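Local coordinates for DNA polymerase III, gamma subunit-related protein (Thermotoga maritima, PDB 2GNO) that is related to the gamma subunit of DNA polymerase III and probably binds DNA, though its precise role is not established, at residues A[10-13]-A[18-21]; A[220-225]-A[293-298]. All coordinates share one frame; numbering follows the deposited sequence. Where two conformers were deposited one is given.

Interaction 1: residues A[10-13]-A[18-21]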
# COMPACT_ATOMS: atom_id res chain seq x y z
N LYS A 10 1.34 -12.20 -20.38
CA LYS A 10 1.23 -13.64 -20.57
C LYS A 10 1.95 -14.12 -21.82
O LYS A 10 2.69 -15.10 -21.78
CB LYS A 10 -0.26 -14.05 -20.60
CG LYS A 10 -0.51 -15.55 -20.77
CD LYS A 10 -1.97 -15.88 -20.69
CE LYS A 10 -2.22 -17.36 -20.94
NZ LYS A 10 -1.74 -17.85 -22.24
N ARG A 11 1.74 -13.39 -22.92
CA ARG A 11 2.35 -13.68 -24.21
C ARG A 11 3.87 -13.49 -24.20
O ARG A 11 4.60 -14.32 -24.76
CB ARG A 11 1.72 -12.80 -25.28
CG ARG A 11 0.22 -13.01 -25.42
N ILE A 12 4.31 -12.40 -23.57
CA ILE A 12 5.74 -12.07 -23.42
C ILE A 12 6.40 -13.18 -22.61
O ILE A 12 7.49 -13.64 -22.97
CB ILE A 12 5.92 -10.69 -22.74
CG1 ILE A 12 5.48 -9.58 -23.70
CG2 ILE A 12 7.39 -10.45 -22.34
CD1 ILE A 12 5.39 -8.19 -23.10
N ILE A 13 5.74 -13.58 -21.52
CA ILE A 13 6.20 -14.65 -20.64
C ILE A 13 6.27 -16.01 -21.33
O ILE A 13 7.25 -16.73 -21.15
CB ILE A 13 5.32 -14.77 -19.36
CG1 ILE A 13 5.62 -13.61 -18.41
CG2 ILE A 13 5.61 -16.10 -18.57
CD1 ILE A 13 4.67 -13.48 -17.25
N GLY A 18 13.08 -17.62 -19.32
CA GLY A 18 13.51 -16.99 -18.10
C GLY A 18 13.24 -15.52 -18.33
O GLY A 18 13.56 -15.01 -19.41
N ILE A 19 12.64 -14.84 -17.37
CA ILE A 19 12.38 -13.41 -17.53
C ILE A 19 12.22 -12.71 -16.20
O ILE A 19 11.64 -13.25 -15.27
CB ILE A 19 11.13 -13.14 -18.42
CG1 ILE A 19 11.06 -11.65 -18.82
CG2 ILE A 19 9.81 -13.63 -17.76
CD1 ILE A 19 9.99 -11.32 -19.76
N SER A 20 12.77 -11.49 -16.15
CA SER A 20 12.69 -10.61 -15.02
C SER A 20 11.83 -9.45 -15.51
O SER A 20 12.14 -8.84 -16.53
CB SER A 20 14.07 -10.17 -14.57
OG SER A 20 14.75 -11.29 -14.02
N ILE A 21 10.75 -9.18 -14.80
CA ILE A 21 9.81 -8.12 -15.16
C ILE A 21 9.65 -7.19 -13.98
O ILE A 21 9.75 -7.61 -12.82
CB ILE A 21 8.40 -8.73 -15.50
CG1 ILE A 21 8.51 -9.73 -16.66
CG2 ILE A 21 7.39 -7.61 -15.84
CD1 ILE A 21 7.22 -10.52 -16.94
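Ile19, at the start of strand 19-24, meets both Ile12 and Ile13 of the helix that precedes it, and contributes a different branch to each. With CG1 anti to the backbone N (chi1 -168°), its chain carries CD1 to Ile12, whose CG2 lies 3.8 Å from Ile19 CD1; the two side chains cross at about a right angle. The shorter branch serves Ile13: Ile19 CG2 stands 4.2 Å from Ile13 CG1, a looser touch. Ile13 in turn packs against Ile21, two residues further along the strand and therefore on the same side of the sheet. Here Ile21 CD1 sits 3.8 Å from Ile13 CG1 and 3.9 Å from Ile13 CD1, so one methyl end rests against the outer part of the other chain. The contact is wholly apolar, and branched isoleucines suit it, filling the helix-sheet interface while fitting readily into a strand. Val114 of the neighbouring strand touches both Ile13 and Ile19, and Leu38 and Val42 of helix 30-43 add to the surroundings of Ile13. A helix laid by a short turn over strand 19-24, an inner strand of a parallel sheet, fits the layered alpha/beta architecture of a P-loop NTPase-like domain.

Interaction 2: residues A[220-225]-A[293-298]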
# COMPACT_ATOMS: atom_id res chain seq x y z
N VAL A 220 -15.63 15.63 19.14
CA VAL A 220 -15.69 15.51 20.61
C VAL A 220 -15.91 16.89 21.23
O VAL A 220 -15.40 17.87 20.73
CB VAL A 220 -14.42 14.86 21.20
CG1 VAL A 220 -13.14 15.66 20.86
CG2 VAL A 220 -14.56 14.65 22.68
N GLU A 221 -16.69 16.97 22.30
CA GLU A 221 -16.93 18.27 22.94
C GLU A 221 -15.58 18.84 23.43
O GLU A 221 -14.68 18.10 23.85
CB GLU A 221 -18.00 18.18 24.02
CG GLU A 221 -17.61 17.41 25.24
CD GLU A 221 -18.78 17.19 26.19
OE1 GLU A 221 -19.82 17.87 26.06
OE2 GLU A 221 -18.64 16.32 27.08
N SER A 222 -15.45 20.15 23.31
CA SER A 222 -14.22 20.89 23.65
C SER A 222 -13.57 20.45 24.97
O SER A 222 -12.36 20.17 25.03
CB SER A 222 -14.53 22.39 23.55
OG SER A 222 -13.39 23.20 23.62
N LYS A 223 -14.39 20.36 26.01
CA LYS A 223 -13.96 19.91 27.34
C LYS A 223 -13.31 18.52 27.38
O LYS A 223 -12.45 18.28 28.23
CB LYS A 223 -15.19 19.90 28.29
CG LYS A 223 -14.96 19.37 29.71
CD LYS A 223 -16.24 19.39 30.51
CE LYS A 223 -16.05 18.78 31.89
NZ LYS A 223 -17.27 18.94 32.72
N GLU A 224 -13.70 17.64 26.46
CA GLU A 224 -13.22 16.24 26.42
C GLU A 224 -12.18 15.93 25.34
O GLU A 224 -11.74 14.80 25.27
CB GLU A 224 -14.42 15.27 26.27
CG GLU A 224 -15.55 15.43 27.32
CD GLU A 224 -15.11 15.22 28.77
OE1 GLU A 224 -14.04 14.61 29.00
OE2 GLU A 224 -15.85 15.66 29.68
N PHE A 225 -11.73 16.91 24.56
CA PHE A 225 -10.73 16.65 23.53
C PHE A 225 -9.44 16.01 24.06
O PHE A 225 -8.99 15.02 23.49
CB PHE A 225 -10.35 17.93 22.78
CG PHE A 225 -9.31 17.72 21.72
CD1 PHE A 225 -7.95 17.80 22.01
CD2 PHE A 225 -9.70 17.44 20.41
CE1 PHE A 225 -7.00 17.60 21.01
CE2 PHE A 225 -8.76 17.26 19.42
CZ PHE A 225 -7.42 17.34 19.71
N ILE A 293 -5.26 20.82 13.72
CA ILE A 293 -5.42 21.40 12.38
C ILE A 293 -6.73 20.92 11.75
O ILE A 293 -7.51 21.73 11.23
CB ILE A 293 -4.19 21.05 11.46
CG1 ILE A 293 -2.96 21.88 11.88
CG2 ILE A 293 -4.48 21.34 9.99
CD1 ILE A 293 -1.62 21.38 11.30
N HIS A 294 -6.95 19.62 11.80
CA HIS A 294 -8.14 18.98 11.24
C HIS A 294 -9.44 19.43 11.92
O HIS A 294 -10.41 19.77 11.24
CB HIS A 294 -8.01 17.46 11.32
CG HIS A 294 -9.21 16.72 10.82
ND1 HIS A 294 -9.56 16.67 9.48
CD2 HIS A 294 -10.13 15.96 11.48
CE1 HIS A 294 -10.65 15.92 9.35
NE2 HIS A 294 -11.01 15.50 10.54
N ARG A 295 -9.43 19.41 13.24
CA ARG A 295 -10.57 19.83 14.06
C ARG A 295 -10.97 21.27 13.77
O ARG A 295 -12.16 21.55 13.58
CB ARG A 295 -10.24 19.65 15.54
CG ARG A 295 -11.31 20.14 16.51
CD ARG A 295 -10.86 19.91 17.90
NE ARG A 295 -11.79 20.44 18.92
CZ ARG A 295 -12.90 19.82 19.34
NH1 ARG A 295 -13.26 18.65 18.85
NH2 ARG A 295 -13.64 20.37 20.30
N GLU A 296 -10.01 22.17 13.73
CA GLU A 296 -10.30 23.57 13.48
C GLU A 296 -10.71 23.83 12.03
O GLU A 296 -11.55 24.69 11.79
CB GLU A 296 -9.15 24.47 13.97
CG GLU A 296 -8.79 24.25 15.48
CD GLU A 296 -9.95 24.46 16.48
OE1 GLU A 296 -10.86 25.27 16.23
OE2 GLU A 296 -9.91 23.81 17.55
N ARG A 297 -10.15 23.07 11.09
CA ARG A 297 -10.49 23.18 9.66
C ARG A 297 -11.96 22.79 9.49
O ARG A 297 -12.71 23.47 8.81
CB ARG A 297 -9.58 22.27 8.82
CG ARG A 297 -9.73 22.38 7.29
CD ARG A 297 -9.36 23.77 6.76
NE ARG A 297 -9.41 23.84 5.30
N LYS A 298 -12.36 21.70 10.13
CA LYS A 298 -13.77 21.25 10.12
C LYS A 298 -14.77 22.20 10.81
O LYS A 298 -15.95 22.14 10.50
CB LYS A 298 -13.92 19.83 10.67
CG LYS A 298 -13.99 18.71 9.61
CD LYS A 298 -12.91 18.64 8.56
CE LYS A 298 -13.32 17.61 7.49
NZ LYS A 298 -13.63 16.24 8.00
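Arg295 reaches from helix 283-298 to the loop 220-225 and grips the carbonyl oxygen of Val220 with both terminal nitrogens. Arg295 NH1 donates to Val220 O over 3.0 Å, in the carbonyl plane and on a lone pair, while Arg295 NH2 donates to the same Val220 O over 3.1 Å, nearly along the C=O axis. Neither bond is straight, the NH1 one at 148°, as expected when two donors converge on one acceptor; the oxygen lies close to the guanidinium plane. NH1 also bonds to Phe217 O, a second carbonyl at the end of helix 203-219.

Van der Waals contacts steady the long side chain. It runs extended from CG to NE, CG anti to the backbone N (chi1 176°), which carries its charged end across to the loop. On the way it slides past Phe225: Arg295 CD lies 3.7 Å from Phe225 CE2, and Phe225 CD2 sits over one face of the guanidinium, although the two planes are 53° apart. Val220 CG1 approaches Arg295 NH1 to 3.6 Å, and Ser222 CA comes within 3.4 Å of Arg295 NH2. Phe225 is itself packed edge-to-face with Phe217.

Cut back to an alanine, Arg295 would lose this grip, and Val220 O would probably be left without these donors, with a gap beside the Phe225 ring.

Both segments belong to the gamma subunit-related C-terminal domain, and Val220 also lines the pocket holding a 2-ethoxyethanol molecule, probably from the crystallisation liquor. A carbonyl just beyond a helix C terminus lacks the next helical turn to donate to it. Arg299 NH2 lies near Arg295 NH2 as a like charge, which the two backbone carbonyls and the helix end probably offset. The arginine's aliphatic part suits the phenylalanine and its charged end the backbone oxygens.

Overall arrangement
Starting from the N terminus, interaction 1 closes first and is the more local: four residues turn the chain from helix 5-14 into strand 19-24, which lies within the parallel sheet of the N-terminal alpha/beta domain. The chain then completes that sheet and passes through a series of helices before interaction 2 opens. This contact closes a far longer loop, with 67 intervening residues that are mostly helical, and joins the turn after helix 203-219 to helix 283-298 near the C terminus. The two loops follow in series, neither nesting nor crossing. Their centres are 53 Å apart on opposite sides of the chain's centre, so each secures a separate part of the molecule.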